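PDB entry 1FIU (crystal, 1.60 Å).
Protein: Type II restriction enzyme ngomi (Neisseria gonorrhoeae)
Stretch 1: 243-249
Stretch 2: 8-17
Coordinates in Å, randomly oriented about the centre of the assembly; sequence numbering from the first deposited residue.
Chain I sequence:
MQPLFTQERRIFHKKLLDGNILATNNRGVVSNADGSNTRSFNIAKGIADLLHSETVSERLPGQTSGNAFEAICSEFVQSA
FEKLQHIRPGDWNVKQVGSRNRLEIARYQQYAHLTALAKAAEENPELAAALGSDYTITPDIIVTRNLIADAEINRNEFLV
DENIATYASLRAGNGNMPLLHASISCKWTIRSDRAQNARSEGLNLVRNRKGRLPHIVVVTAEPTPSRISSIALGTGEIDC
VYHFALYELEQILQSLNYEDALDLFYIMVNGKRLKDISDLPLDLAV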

ATOM      1  N   HIS I 243     -19.863 -13.647   9.881  1.00 17.00           N
ATOM      2  CA  HIS I 243     -19.982 -14.319  11.168  1.00 16.62           C
ATOM      3  C   HIS I 243     -20.777 -15.617  11.022  1.00 14.25           C
ATOM      4  O   HIS I 243     -21.800 -15.655  10.319  1.00 17.15           O
ATOM      5  CB  HIS I 243     -20.687 -13.388  12.186  1.00 17.41           C
ATOM      6  CG  HIS I 243     -20.552 -13.845  13.611  1.00 18.03           C
ATOM      7  ND1 HIS I 243     -21.508 -14.609  14.248  1.00 20.30           N
ATOM      8  CD2 HIS I 243     -19.529 -13.714  14.489  1.00 16.38           C
ATOM      9  CE1 HIS I 243     -21.075 -14.935  15.458  1.00 21.21           C
ATOM     10  NE2 HIS I 243     -19.876 -14.404  15.631  1.00 17.58           N
ATOM     11  N   PHE I 244     -20.323 -16.662  11.713  1.00 15.28           N
ATOM     12  CA  PHE I 244     -20.972 -17.962  11.625  1.00 18.46           C
ATOM     13  C   PHE I 244     -22.402 -18.013  12.156  1.00 18.42           C
ATOM     14  O   PHE I 244     -23.158 -18.927  11.813  1.00 19.10           O
ATOM     15  CB  PHE I 244     -20.116 -19.047  12.315  1.00 16.79           C
ATOM     16  CG  PHE I 244     -20.476 -19.303  13.762  1.00 20.49           C
ATOM     17  CD1 PHE I 244     -20.877 -20.576  14.167  1.00 20.71           C
ATOM     18  CD2 PHE I 244     -20.372 -18.290  14.730  1.00 18.91           C
ATOM     19  CE1 PHE I 244     -21.157 -20.845  15.512  1.00 20.68           C
ATOM     20  CE2 PHE I 244     -20.655 -18.560  16.081  1.00 21.01           C
ATOM     21  CZ  PHE I 244     -21.043 -19.834  16.461  1.00 19.05           C
ATOM     22  N   ALA I 245     -22.784 -17.022  12.960  1.00 17.03           N
ATOM     23  CA  ALA I 245     -24.137 -17.006  13.528  1.00 17.28           C
ATOM     24  C   ALA I 245     -24.511 -15.573  13.866  1.00 21.06           C
ATOM     25  O   ALA I 245     -24.764 -15.217  15.019  1.00 21.25           O
ATOM     26  CB  ALA I 245     -24.169 -17.887  14.787  1.00 20.38           C
ATOM     27  N   LEU I 246     -24.596 -14.748  12.840  1.00 17.50           N
ATOM     28  CA  LEU I 246     -24.855 -13.343  13.064  1.00 18.15           C
ATOM     29  C   LEU I 246     -26.182 -13.001  13.733  1.00 20.68           C
ATOM     30  O   LEU I 246     -26.211 -12.148  14.622  1.00 21.60           O
ATOM     31  CB  LEU I 246     -24.749 -12.572  11.740  1.00 17.90           C
ATOM     32  CG  LEU I 246     -24.639 -11.051  11.951  1.00 20.92           C
ATOM     33  CD1 LEU I 246     -23.199 -10.652  12.271  1.00 22.02           C
ATOM     34  CD2 LEU I 246     -25.107 -10.331  10.718  1.00 20.61           C
ATOM     35  N   TYR I 247     -27.258 -13.647  13.286  1.00 20.35           N
ATOM     36  CA  TYR I 247     -28.592 -13.387  13.825  1.00 22.72           C
ATOM     37  C   TYR I 247     -28.643 -13.695  15.315  1.00 24.37           C
ATOM     38  O   TYR I 247     -29.229 -12.932  16.095  1.00 23.71           O
ATOM     39  CB  TYR I 247     -29.628 -14.236  13.092  1.00 22.31           C
ATOM     40  CG  TYR I 247     -29.558 -14.110  11.576  1.00 22.00           C
ATOM     41  CD1 TYR I 247     -29.899 -15.192  10.759  1.00 23.28           C
ATOM     42  CD2 TYR I 247     -29.112 -12.931  10.974  1.00 24.23           C
ATOM     43  CE1 TYR I 247     -29.787 -15.109   9.373  1.00 24.02           C
ATOM     44  CE2 TYR I 247     -28.995 -12.832   9.578  1.00 23.73           C
ATOM     45  CZ  TYR I 247     -29.330 -13.931   8.790  1.00 24.35           C
ATOM     46  OH  TYR I 247     -29.180 -13.877   7.421  1.00 23.66           O
ATOM     47  N   GLU I 248     -28.029 -14.805  15.699  1.00 23.47           N
ATOM     48  CA  GLU I 248     -28.004 -15.228  17.092  1.00 24.06           C
ATOM     49  C   GLU I 248     -27.142 -14.286  17.933  1.00 23.80           C
ATOM     50  O   GLU I 248     -27.501 -13.966  19.078  1.00 20.38           O
ATOM     51  CB  GLU I 248     -27.510 -16.667  17.190  1.00 19.30           C
ATOM     52  CG  GLU I 248     -28.412 -17.681  16.481  1.00 22.04           C
ATOM     53  CD  GLU I 248     -28.274 -17.705  14.953  1.00 26.05           C
ATOM     54  OE1 GLU I 248     -27.428 -16.967  14.388  1.00 22.88           O
ATOM     55  OE2 GLU I 248     -29.022 -18.485  14.319  1.00 24.84           O
ATOM     56  N   LEU I 249     -26.012 -13.834  17.376  1.00 20.60           N
ATOM     57  CA  LEU I 249     -25.153 -12.882  18.067  1.00 19.00           C
ATOM     58  C   LEU I 249     -25.951 -11.601  18.328  1.00 23.60           C
ATOM     59  O   LEU I 249     -25.919 -11.053  19.434  1.00 25.05           O
ATOM     60  CB  LEU I 249     -23.923 -12.530  17.215  1.00 20.19           C
ATOM     61  CG  LEU I 249     -23.034 -11.367  17.676  1.00 17.62           C
ATOM     62  CD1 LEU I 249     -22.533 -11.542  19.116  1.00 18.24           C
ATOM     63  CD2 LEU I 249     -21.829 -11.321  16.726  1.00 22.14           C
TER
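Stretch 2 (8-17) ERRIFHKKLL

Helix 8-17 of the type II restriction enzyme NgoMI packs against segment 243-249. Stretch 2 is helical throughout and continues beyond both ends; its backbone is held by i to i+4 bonds such as His13 N to Arg9 O (3.1 Å), whereas Leu16 N to Phe12 O (3.3 Å) is weak. It lies on the non-helical Phe244 and Ala245 and the start of the helix that follows, with Ala245 at the N-cap position and Leu249 N bonded to Ala245 O (3.0 Å). The nearest CA atoms are those of Phe244 and His13, 8.2 Å apart; side chains of the helix cross the gap, to side chains and to the Phe244 carbonyl. Arg9, Phe12, His13 and Leu16 recur along one side of the helix; together the two stretches bury 314 Å². Arg9, early in stretch 2, meets Glu248, while the later Leu16 meets Phe244, so these contacts run in opposite order along the two stretches.

The charged contact is made by Arg9, extended with chi1 to chi3 all t, which meets Glu248 in a two-pronged salt bridge, Arg9 NH1 to Glu248 OE2 at 2.9 Å and Arg9 NH2 to Glu248 OE1 at 2.8 Å, both nearly linear. Tyr247 CD1 lies over one face of the guanidinium, 3.5 Å from Arg9 NH2, and Phe244 O over the opposite face, 4.3 Å from the same nitrogen. Arg9 NH2 also approaches Ala245 CA (3.5 Å).

A hydrogen bond to a backbone carbonyl comes from His13, whose NE2 donates to Phe244 O at 2.7 Å with an N-H...O angle of 168°. The CA-to-CB bond of His13 points sideways, but the ring end comes nearer, and Phe244 O lies at the edge of the His13 ring, near the ring plane.

Among aromatic and apolar contacts, the edge of His13 is directed toward the face of Phe244 in an offset pair, centroids 5.9 Å apart and planes at 79°. Phe12 CE2 packs 3.9 Å from Phe244 CB, and Leu16 CD1 touches Phe244 CD1 at 3.7 Å, at the ring edge. Ala245 CB lies 3.9 Å from His13 NE2.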

ATOM      1  N   GLU I   8     -29.451 -24.681   4.324  1.00 24.15           N
ATOM      2  CA  GLU I   8     -28.002 -24.884   4.258  1.00 24.97           C
ATOM      3  C   GLU I   8     -27.306 -24.313   5.497  1.00 20.73           C
ATOM      4  O   GLU I   8     -26.341 -24.880   5.982  1.00 22.87           O
ATOM      5  CB  GLU I   8     -27.423 -24.211   3.018  1.00 27.54           C
ATOM      6  CG  GLU I   8     -27.738 -24.918   1.715  1.00 36.05           C
ATOM      7  CD  GLU I   8     -27.088 -26.285   1.613  1.00 39.13           C
ATOM      8  OE1 GLU I   8     -25.971 -26.465   2.150  1.00 37.54           O
ATOM      9  OE2 GLU I   8     -27.690 -27.178   0.976  1.00 45.25           O
ATOM     10  N   ARG I   9     -27.788 -23.169   5.975  1.00 20.52           N
ATOM     11  CA  ARG I   9     -27.207 -22.533   7.159  1.00 19.92           C
ATOM     12  C   ARG I   9     -27.408 -23.441   8.371  1.00 21.63           C
ATOM     13  O   ARG I   9     -26.510 -23.583   9.205  1.00 22.85           O
ATOM     14  CB  ARG I   9     -27.869 -21.166   7.396  1.00 20.53           C
ATOM     15  CG  ARG I   9     -27.229 -20.317   8.499  1.00 19.00           C
ATOM     16  CD  ARG I   9     -28.002 -19.034   8.665  1.00 20.87           C
ATOM     17  NE  ARG I   9     -27.384 -18.079   9.577  1.00 20.04           N
ATOM     18  CZ  ARG I   9     -27.654 -17.992  10.881  1.00 25.86           C
ATOM     19  NH1 ARG I   9     -28.538 -18.809  11.444  1.00 23.10           N
ATOM     20  NH2 ARG I   9     -27.050 -17.069  11.613  1.00 19.06           N
ATOM     21  N   ARG I  10     -28.572 -24.078   8.454  1.00 21.58           N
ATOM     22  CA  ARG I  10     -28.825 -24.984   9.577  1.00 24.65           C
ATOM     23  C   ARG I  10     -27.949 -26.224   9.488  1.00 22.31           C
ATOM     24  O   ARG I  10     -27.456 -26.721  10.490  1.00 26.37           O
ATOM     25  CB  ARG I  10     -30.316 -25.357   9.621  1.00 26.65           C
ATOM     26  CG  ARG I  10     -31.164 -24.125   9.869  1.00 35.91           C
ATOM     27  CD  ARG I  10     -32.659 -24.391  10.014  1.00 42.20           C
ATOM     28  NE  ARG I  10     -33.378 -23.128  10.197  1.00 44.94           N
ATOM     29  CZ  ARG I  10     -34.649 -23.033  10.573  1.00 49.08           C
ATOM     30  NH1 ARG I  10     -35.357 -24.130  10.816  1.00 50.12           N
ATOM     31  NH2 ARG I  10     -35.216 -21.838  10.706  1.00 51.54           N
ATOM     32  N   ILE I  11     -27.732 -26.719   8.275  1.00 22.25           N
ATOM     33  CA  ILE I  11     -26.880 -27.876   8.079  1.00 23.19           C
ATOM     34  C   ILE I  11     -25.456 -27.537   8.520  1.00 21.83           C
ATOM     35  O   ILE I  11     -24.764 -28.361   9.110  1.00 22.15           O
ATOM     36  CB  ILE I  11     -26.902 -28.310   6.587  1.00 23.30           C
ATOM     37  CG1 ILE I  11     -28.271 -28.930   6.260  1.00 25.36           C
ATOM     38  CG2 ILE I  11     -25.766 -29.275   6.290  1.00 23.74           C
ATOM     39  CD1 ILE I  11     -28.498 -29.187   4.775  1.00 28.62           C
ATOM     40  N   PHE I  12     -25.020 -26.320   8.211  1.00 20.13           N
ATOM     41  CA  PHE I  12     -23.695 -25.833   8.584  1.00 18.90           C
ATOM     42  C   PHE I  12     -23.564 -25.876  10.130  1.00 18.62           C
ATOM     43  O   PHE I  12     -22.600 -26.412  10.673  1.00 20.95           O
ATOM     44  CB  PHE I  12     -23.564 -24.408   8.011  1.00 19.97           C
ATOM     45  CG  PHE I  12     -22.442 -23.584   8.589  1.00 18.37           C
ATOM     46  CD1 PHE I  12     -21.118 -23.791   8.212  1.00 18.00           C
ATOM     47  CD2 PHE I  12     -22.734 -22.534   9.452  1.00 19.62           C
ATOM     48  CE1 PHE I  12     -20.089 -22.965   8.685  1.00 18.29           C
ATOM     49  CE2 PHE I  12     -21.710 -21.690   9.937  1.00 18.28           C
ATOM     50  CZ  PHE I  12     -20.393 -21.915   9.545  1.00 20.21           C
ATOM     51  N   HIS I  13     -24.558 -25.330  10.830  1.00 19.53           N
ATOM     52  CA  HIS I  13     -24.510 -25.338  12.293  1.00 20.65           C
ATOM     53  C   HIS I  13     -24.538 -26.761  12.847  1.00 19.30           C
ATOM     54  O   HIS I  13     -23.814 -27.090  13.795  1.00 19.19           O
ATOM     55  CB  HIS I  13     -25.679 -24.537  12.859  1.00 19.62           C
ATOM     56  CG  HIS I  13     -25.526 -23.060  12.698  1.00 21.01           C
ATOM     57  ND1 HIS I  13     -26.599 -22.194  12.697  1.00 22.47           N
ATOM     58  CD2 HIS I  13     -24.420 -22.294  12.551  1.00 18.99           C
ATOM     59  CE1 HIS I  13     -26.159 -20.956  12.551  1.00 21.55           C
ATOM     60  NE2 HIS I  13     -24.840 -20.989  12.463  1.00 18.31           N
ATOM     61  N   LYS I  14     -25.362 -27.610  12.242  1.00 22.29           N
ATOM     62  CA  LYS I  14     -25.474 -28.989  12.700  1.00 24.62           C
ATOM     63  C   LYS I  14     -24.153 -29.745  12.606  1.00 23.79           C
ATOM     64  O   LYS I  14     -23.842 -30.561  13.468  1.00 24.09           O
ATOM     65  CB  LYS I  14     -26.570 -29.719  11.920  1.00 25.47           C
ATOM     66  CG  LYS I  14     -26.912 -31.096  12.456  1.00 36.20           C
ATOM     67  CD  LYS I  14     -28.135 -31.665  11.741  1.00 40.96           C
ATOM     68  CE  LYS I  14     -28.530 -33.033  12.299  1.00 46.42           C
ATOM     69  NZ  LYS I  14     -27.529 -34.095  11.975  1.00 47.83           N
ATOM     70  N   LYS I  15     -23.362 -29.487  11.568  1.00 21.65           N
ATOM     71  CA  LYS I  15     -22.077 -30.153  11.457  1.00 21.85           C
ATOM     72  C   LYS I  15     -21.142 -29.715  12.585  1.00 19.22           C
ATOM     73  O   LYS I  15     -20.353 -30.509  13.112  1.00 21.31           O
ATOM     74  CB  LYS I  15     -21.436 -29.837  10.101  1.00 21.85           C
ATOM     75  CG  LYS I  15     -22.210 -30.408   8.924  1.00 22.78           C
ATOM     76  CD  LYS I  15     -21.482 -30.085   7.607  1.00 22.12           C
ATOM     77  CE  LYS I  15     -22.212 -30.673   6.405  1.00 28.47           C
ATOM     78  NZ  LYS I  15     -21.550 -30.246   5.123  1.00 28.38           N
ATOM     79  N   LEU I  16     -21.225 -28.437  12.948  1.00 20.63           N
ATOM     80  CA  LEU I  16     -20.392 -27.930  14.023  1.00 20.04           C
ATOM     81  C   LEU I  16     -20.833 -28.588  15.336  1.00 20.04           C
ATOM     82  O   LEU I  16     -20.001 -28.887  16.176  1.00 22.12           O
ATOM     83  CB  LEU I  16     -20.512 -26.401  14.131  1.00 17.12           C
ATOM     84  CG  LEU I  16     -19.915 -25.590  12.967  1.00 18.41           C
ATOM     85  CD1 LEU I  16     -20.213 -24.118  13.180  1.00 21.83           C
ATOM     86  CD2 LEU I  16     -18.413 -25.830  12.865  1.00 20.62           C
ATOM     87  N   LEU I  17     -22.136 -28.801  15.505  1.00 20.63           N
ATOM     88  CA  LEU I  17     -22.616 -29.440  16.730  1.00 21.82           C
ATOM     89  C   LEU I  17     -22.279 -30.928  16.746  1.00 24.36           C
ATOM     90  O   LEU I  17     -21.710 -31.438  17.713  1.00 25.03           O
ATOM     91  CB  LEU I  17     -24.139 -29.269  16.879  1.00 22.64           C
ATOM     92  CG  LEU I  17     -24.644 -27.840  17.008  1.00 27.21           C
ATOM     93  CD1 LEU I  17     -26.171 -27.852  17.186  1.00 29.83           C
ATOM     94  CD2 LEU I  17     -23.972 -27.177  18.196  1.00 30.00           C
TER